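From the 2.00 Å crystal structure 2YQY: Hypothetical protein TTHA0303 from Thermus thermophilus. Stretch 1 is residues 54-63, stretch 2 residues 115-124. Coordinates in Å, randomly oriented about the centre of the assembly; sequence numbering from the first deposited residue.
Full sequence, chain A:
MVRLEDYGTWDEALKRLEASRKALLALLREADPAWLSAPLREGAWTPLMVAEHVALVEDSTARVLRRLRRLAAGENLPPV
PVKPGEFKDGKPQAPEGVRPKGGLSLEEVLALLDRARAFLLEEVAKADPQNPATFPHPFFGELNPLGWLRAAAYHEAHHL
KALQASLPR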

# COMPACT_ATOMS: atom_id res chain seq x y z
N VAL A 54 5.32 0.56 -1.71
CA VAL A 54 3.98 0.17 -1.37
C VAL A 54 3.84 -0.15 0.14
O VAL A 54 2.91 0.33 0.78
CB VAL A 54 3.50 -1.04 -2.25
CG1 VAL A 54 2.24 -1.69 -1.65
CG2 VAL A 54 3.27 -0.57 -3.72
N ALA A 55 4.72 -1.01 0.66
CA ALA A 55 4.76 -1.34 2.07
C ALA A 55 4.92 -0.09 2.96
O ALA A 55 4.21 0.05 3.97
CB ALA A 55 5.89 -2.36 2.35
N LEU A 56 5.85 0.81 2.63
CA LEU A 56 6.08 2.00 3.52
C LEU A 56 4.81 2.89 3.55
O LEU A 56 4.40 3.41 4.62
CB LEU A 56 7.31 2.79 3.09
CG LEU A 56 8.61 1.98 3.20
CD1 LEU A 56 9.85 2.72 2.61
CD2 LEU A 56 8.85 1.54 4.66
N VAL A 57 4.17 3.04 2.40
CA VAL A 57 2.98 3.87 2.33
C VAL A 57 1.83 3.23 3.14
O VAL A 57 1.06 3.96 3.77
CB VAL A 57 2.59 4.21 0.87
CG1 VAL A 57 1.20 4.88 0.79
CG2 VAL A 57 3.69 5.14 0.21
N GLU A 58 1.72 1.91 3.14
CA GLU A 58 0.68 1.26 3.95
C GLU A 58 0.99 1.40 5.43
O GLU A 58 0.10 1.58 6.23
CB GLU A 58 0.58 -0.23 3.67
CG GLU A 58 0.14 -0.51 2.26
CD GLU A 58 -0.74 -1.74 2.09
OE1 GLU A 58 -0.71 -2.67 2.95
OE2 GLU A 58 -1.43 -1.77 1.06
N ASP A 59 2.27 1.33 5.79
CA ASP A 59 2.66 1.57 7.18
C ASP A 59 2.28 2.98 7.63
O ASP A 59 1.68 3.17 8.68
CB ASP A 59 4.15 1.30 7.39
CG ASP A 59 4.58 1.55 8.81
OD1 ASP A 59 4.47 0.62 9.62
OD2 ASP A 59 5.02 2.68 9.13
N SER A 60 2.62 3.95 6.79
CA SER A 60 2.38 5.35 7.04
C SER A 60 0.85 5.60 7.16
O SER A 60 0.36 6.24 8.14
CB SER A 60 3.00 6.10 5.86
OG SER A 60 2.82 7.46 6.01
N THR A 61 0.09 5.02 6.22
CA THR A 61 -1.40 5.11 6.25
C THR A 61 -1.98 4.59 7.55
O THR A 61 -2.87 5.21 8.18
CB THR A 61 -2.01 4.30 5.08
OG1 THR A 61 -1.51 4.84 3.85
CG2 THR A 61 -3.58 4.39 5.10
N ALA A 62 -1.47 3.43 7.96
CA ALA A 62 -1.90 2.82 9.23
C ALA A 62 -1.65 3.76 10.42
O ALA A 62 -2.49 3.88 11.31
CB ALA A 62 -1.21 1.51 9.43
N ARG A 63 -0.51 4.44 10.45
CA ARG A 63 -0.24 5.41 11.52
C ARG A 63 -1.16 6.64 11.45
O ARG A 63 -1.53 7.20 12.48
CB ARG A 63 1.22 5.88 11.47
CG ARG A 63 2.20 4.72 11.61
CD ARG A 63 3.68 5.17 11.60
NE ARG A 63 4.48 3.98 11.38
CZ ARG A 63 4.80 3.11 12.33
NH1 ARG A 63 4.46 3.35 13.60
NH2 ARG A 63 5.51 2.02 12.04
N ARG A 115 4.04 -7.28 7.14
CA ARG A 115 3.99 -6.54 8.40
C ARG A 115 3.13 -5.28 8.28
O ARG A 115 2.26 -5.04 9.10
CB ARG A 115 5.40 -6.17 8.85
CG ARG A 115 5.44 -5.58 10.25
N ALA A 116 3.40 -4.47 7.26
CA ALA A 116 2.66 -3.21 7.07
C ALA A 116 1.19 -3.47 6.80
O ALA A 116 0.30 -2.76 7.30
CB ALA A 116 3.32 -2.37 5.95
N ARG A 117 0.91 -4.52 6.02
CA ARG A 117 -0.47 -4.90 5.69
C ARG A 117 -1.21 -5.41 6.93
O ARG A 117 -2.36 -5.04 7.12
CB ARG A 117 -0.52 -5.93 4.54
CG ARG A 117 -1.95 -6.49 4.26
CD ARG A 117 -2.98 -5.39 3.90
NE ARG A 117 -2.63 -4.66 2.68
CZ ARG A 117 -3.15 -4.89 1.47
NH1 ARG A 117 -4.05 -5.87 1.30
NH2 ARG A 117 -2.78 -4.13 0.43
N ALA A 118 -0.55 -6.21 7.79
CA ALA A 118 -1.19 -6.61 9.07
C ALA A 118 -1.54 -5.38 9.92
O ALA A 118 -2.63 -5.30 10.47
CB ALA A 118 -0.28 -7.60 9.87
N PHE A 119 -0.62 -4.42 9.99
CA PHE A 119 -0.77 -3.18 10.77
C PHE A 119 -1.92 -2.37 10.17
O PHE A 119 -2.82 -1.93 10.88
CB PHE A 119 0.55 -2.38 10.71
CG PHE A 119 0.53 -1.10 11.50
CD1 PHE A 119 -0.39 -0.90 12.53
CD2 PHE A 119 1.46 -0.10 11.24
CE1 PHE A 119 -0.40 0.30 13.27
CE2 PHE A 119 1.46 1.08 11.97
CZ PHE A 119 0.53 1.28 12.99
N LEU A 120 -1.89 -2.16 8.86
CA LEU A 120 -2.99 -1.47 8.21
C LEU A 120 -4.37 -2.09 8.49
O LEU A 120 -5.33 -1.37 8.81
CB LEU A 120 -2.75 -1.34 6.71
CG LEU A 120 -3.83 -0.61 5.90
CD1 LEU A 120 -4.08 0.83 6.43
CD2 LEU A 120 -3.44 -0.60 4.43
N LEU A 121 -4.48 -3.42 8.37
CA LEU A 121 -5.73 -4.08 8.55
C LEU A 121 -6.23 -3.95 10.01
O LEU A 121 -7.45 -3.90 10.26
CB LEU A 121 -5.63 -5.56 8.13
CG LEU A 121 -5.57 -5.92 6.64
CD1 LEU A 121 -5.42 -7.45 6.45
CD2 LEU A 121 -6.72 -5.41 5.80
N GLU A 122 -5.30 -3.99 10.97
CA GLU A 122 -5.64 -3.81 12.37
C GLU A 122 -6.27 -2.43 12.58
O GLU A 122 -7.26 -2.30 13.30
CB GLU A 122 -4.42 -4.02 13.29
N GLU A 123 -5.70 -1.41 11.96
CA GLU A 123 -6.21 -0.05 12.12
C GLU A 123 -7.53 0.15 11.36
O GLU A 123 -8.42 0.91 11.79
CB GLU A 123 -5.16 0.99 11.68
CG GLU A 123 -4.08 1.26 12.76
CD GLU A 123 -4.68 1.76 14.09
OE1 GLU A 123 -5.67 2.55 14.09
OE2 GLU A 123 -4.15 1.32 15.15
N VAL A 124 -7.64 -0.49 10.20
CA VAL A 124 -8.91 -0.52 9.45
C VAL A 124 -10.03 -1.10 10.35
O VAL A 124 -11.13 -0.55 10.38
CB VAL A 124 -8.79 -1.31 8.12
CG1 VAL A 124 -10.17 -1.48 7.43
CG2 VAL A 124 -7.79 -0.66 7.20

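Two helices run in nearly the same direction, 26° apart and 8.2 Å at closest approach, and bury 510 Å² between them. Each close CA pair includes an alanine: CA of D59 lies 4.8 Å from CA of A116, and CA of A62 lies 4.5 Å from CA of L120. The methyl of A116 points toward the first helix and meets its backbone, with CB 3.3 Å from A55 O and 3.8 Å from D59 N. A62 points toward its partner; its CB sits 3.6 Å from the centroid of the F119 ring and 11° off the ring normal, a CH-pi contact over the face, and 3.7 Å from L120 CA.

F119, with chi1 t and chi2 21°, lays a face on A62 and turns its edge to D59 and R63, where CD2 is 3.5 Å from D59 OD1 and CE2 is 3.7 Å from R63 CG. R63 starts away from the second helix, but chi1 m followed by t at chi2 and chi3 carries its guanidinium back over D59. There R63 NE bonds D59 OD2 at 2.7 Å in a salt bridge, and the bonds from R63 NH2 to both carboxylate oxygens are weak. F119 CE2 lies over one face of this guanidinium.

The charged link between the helices is buried. R117 leaves its helix sideways, and p rotamers at chi2 and chi3 fold its end nearer to E58, whose CA-to-CB bond points toward the second helix, with chi1 m and chi2 off-well at -146°. The pairing is bidentate: R117 NE to E58 OE1 and R117 NH2 to E58 OE2 are both 2.8 Å, the first almost linear at 178°. L120, t then p, brings CD1 within 3.8 Å of T61 CG2, while T61, chi1 m, hydrogen-bonds through OG1 to V57 O at 2.7 Å.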